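Local coordinates for protein deoxyuridine 5'-triphosphate nucleotidohydrolase (Entamoeba histolytica, PDB 3LQW) that probably hydrolyses dUTP to dUMP and diphosphate with magnesium as cofactor, supplying the thymidine nucleotide precursor and keeping uracil out of DNA, at residues Glu103-Arg106 / Gly107-Val111. Residues are numbered along the deposited sequence; the frame is centred on the assembly and turned at random.
Sequences EDYR and GEIKV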
ATOM      1  N   GLU A 103      -9.259  13.352  -0.159  1.00 16.50           N
ATOM      2  CA  GLU A 103     -10.554  13.819  -0.618  1.00 18.51           C
ATOM      3  C   GLU A 103     -10.607  15.353  -0.900  1.00 17.59           C
ATOM      4  O   GLU A 103     -11.431  15.813  -1.703  1.00 19.27           O
ATOM      5  CB  GLU A 103     -11.576  13.352   0.426  1.00 21.35           C
ATOM      6  CG  GLU A 103     -12.860  13.945   0.406  1.00 23.74           C
ATOM      7  CD  GLU A 103     -13.712  13.673   1.648  1.00 21.38           C
ATOM      8  OE1 GLU A 103     -13.491  12.791   2.548  1.00 17.04           O
ATOM      9  OE2 GLU A 103     -14.719  14.350   1.653  1.00 22.31           O
ATOM     10  N   ASP A 104      -9.722  16.109  -0.236  1.00 17.90           N
ATOM     11  CA  ASP A 104      -9.618  17.561  -0.407  0.60 18.04           C
ATOM     12  C   ASP A 104      -8.560  17.985  -1.420  1.00 17.56           C
ATOM     13  O   ASP A 104      -8.407  19.170  -1.689  1.00 20.38           O
ATOM     14  CB  ASP A 104      -9.465  18.311   0.966  0.60 18.33           C
ATOM     15  CG  ASP A 104      -8.312  17.780   1.892  0.60 19.16           C
ATOM     16  OD1 ASP A 104      -7.478  16.963   1.477  0.60 20.27           O
ATOM     17  OD2 ASP A 104      -8.252  18.217   3.088  0.60 22.59           O
ATOM     18  N   TYR A 105      -7.840  17.038  -2.023  1.00 15.26           N
ATOM     19  CA  TYR A 105      -6.768  17.385  -2.938  1.00 14.97           C
ATOM     20  C   TYR A 105      -7.301  17.704  -4.326  1.00 14.17           C
ATOM     21  O   TYR A 105      -8.075  16.925  -4.891  1.00 14.82           O
ATOM     22  CB  TYR A 105      -5.755  16.246  -3.005  1.00 15.66           C
ATOM     23  CG  TYR A 105      -4.565  16.538  -3.918  1.00 15.76           C
ATOM     24  CD1 TYR A 105      -3.632  17.541  -3.615  1.00 20.14           C
ATOM     25  CD2 TYR A 105      -4.397  15.832  -5.095  1.00 16.18           C
ATOM     26  CE1 TYR A 105      -2.560  17.789  -4.503  1.00 20.87           C
ATOM     27  CE2 TYR A 105      -3.347  16.048  -5.941  1.00 18.22           C
ATOM     28  CZ  TYR A 105      -2.454  17.028  -5.668  1.00 20.60           C
ATOM     29  OH  TYR A 105      -1.421  17.217  -6.572  1.00 25.11           O
ATOM     30  N   ARG A 106      -6.856  18.837  -4.879  1.00 14.29           N
ATOM     31  CA  ARG A 106      -7.345  19.310  -6.176  1.00 15.18           C
ATOM     32  C   ARG A 106      -6.231  19.538  -7.193  1.00 15.85           C
ATOM     33  O   ARG A 106      -6.470  20.050  -8.280  1.00 17.77           O
ATOM     34  CB  ARG A 106      -8.171  20.599  -6.006  1.00 16.22           C
ATOM     35  CG  ARG A 106      -9.426  20.418  -5.155  1.00 15.74           C
ATOM     36  CD  ARG A 106     -10.514  19.608  -5.870  1.00 16.07           C
ATOM     37  NE  ARG A 106     -11.619  19.391  -4.951  1.00 17.56           N
ATOM     38  CZ  ARG A 106     -11.746  18.386  -4.089  1.00 17.63           C
ATOM     39  NH1 ARG A 106     -10.879  17.378  -4.079  1.00 17.33           N
ATOM     40  NH2 ARG A 106     -12.769  18.363  -3.235  1.00 20.93           N
ATOM     41  N   GLY A 107      -5.022  19.135  -6.855  1.00 15.31           N
ATOM     42  CA  GLY A 107      -3.914  19.145  -7.778  1.00 15.34           C
ATOM     43  C   GLY A 107      -3.938  17.982  -8.750  1.00 13.44           C
ATOM     44  O   GLY A 107      -4.766  17.087  -8.638  1.00 14.08           O
ATOM     45  N   GLU A 108      -3.056  18.028  -9.738  1.00 13.59           N
ATOM     46  CA  GLU A 108      -2.911  16.925 -10.692  1.00 13.37           C
ATOM     47  C   GLU A 108      -2.453  15.659  -9.988  1.00 12.57           C
ATOM     48  O   GLU A 108      -1.619  15.709  -9.075  1.00 14.08           O
ATOM     49  CB  GLU A 108      -1.879  17.302 -11.736  1.00 13.82           C
ATOM     50  CG  GLU A 108      -1.722  16.286 -12.859  1.00 14.99           C
ATOM     51  CD  GLU A 108      -0.858  16.721 -14.006  1.00 16.22           C
ATOM     52  OE1 GLU A 108      -0.288  17.816 -13.939  1.00 19.82           O
ATOM     53  OE2 GLU A 108      -0.703  15.932 -14.946  1.00 18.82           O
ATOM     54  N   ILE A 109      -3.009  14.521 -10.398  1.00 12.09           N
ATOM     55  CA  ILE A 109      -2.493  13.246  -9.921  0.50 12.50           C
ATOM     56  C   ILE A 109      -1.208  12.956 -10.677  1.00 11.91           C
ATOM     57  O   ILE A 109      -1.162  12.893 -11.908  1.00 12.36           O
ATOM     58  CB  ILE A 109      -3.500  12.124 -10.107  0.50 13.07           C
ATOM     59  CG1 ILE A 109      -4.845  12.554  -9.513  0.50 13.81           C
ATOM     60  CG2 ILE A 109      -2.937  10.820  -9.464  0.50 13.38           C
ATOM     61  CD1 ILE A 109      -4.652  12.979  -8.080  0.50 14.70           C
ATOM     62  N   LYS A 110      -0.139  12.778  -9.904  1.00 12.77           N
ATOM     63  CA  LYS A 110       1.167  12.424 -10.445  1.00 13.64           C
ATOM     64  C   LYS A 110       1.661  11.217  -9.641  1.00 15.86           C
ATOM     65  O   LYS A 110       1.437  11.159  -8.438  1.00 18.80           O
ATOM     66  CB  LYS A 110       2.152  13.581 -10.340  1.00 14.32           C
ATOM     67  CG  LYS A 110       1.671  14.848 -11.061  1.00 15.81           C
ATOM     68  CD  LYS A 110       2.793  15.886 -11.099  1.00 19.88           C
ATOM     69  CE  LYS A 110       2.325  17.154 -11.681  1.00 22.57           C
ATOM     70  NZ  LYS A 110       3.403  18.188 -11.571  1.00 27.83           N
ATOM     71  N   VAL A 111       2.226  10.249 -10.369  1.00 14.73           N
ATOM     72  CA  VAL A 111       2.559   8.902  -9.890  1.00 15.08           C
ATOM     73  C   VAL A 111       4.096   8.785  -9.841  1.00 13.12           C
ATOM     74  O   VAL A 111       4.722   8.980 -10.876  1.00 12.96           O
ATOM     75  CB  VAL A 111       1.973   7.753 -10.932  1.00 14.55           C
ATOM     76  CG1 VAL A 111       2.328   6.379 -10.458  1.00 17.89           C
ATOM     77  CG2 VAL A 111       0.420   7.929 -11.125  1.00 18.16           C
TER
HETATM   78  O   HOH W   1      -6.856  15.700  -7.450  1.00 14.09           O
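The carbonyl oxygen of Y105 is reached by R106 NH1 and by a water: R106 NH1 donates to Y105 O at 3.0 Å from well above the carbonyl plane, and the water, 3.1 Å from Y105 O, also lies 2.8 Å from G107 O, so it can bridge the two carbonyls. A bend at chi2 (-71°) folds the R106 chain back along its own loop, and its guanidinium grips E103 O end-on, NH1 at 2.9 Å and NH2 at 3.3 Å, with that oxygen close to the guanidinium plane. NH2 is shared with N149 of the third subunit. The Y105 ring, with CG anti to the backbone N (chi1 -178°), lies along the chain that follows: G107 N sits over the centre of one face, 3.4 Å above the plane, and G107 CA packs against Y105 CZ. At the ring edge, Y105 OH is 2.9 Å from E108 O, and in one of its two conformers I109 CD1 approaches Y105 CE2 at 4.0 Å. E108 OE2 bonds G69 N, and I109 pairs through its backbone with T68 and V70. The tyrosine thus lies over the backbone where the loop leads into strand 108-115 of the trimeric dUTPase beta fold.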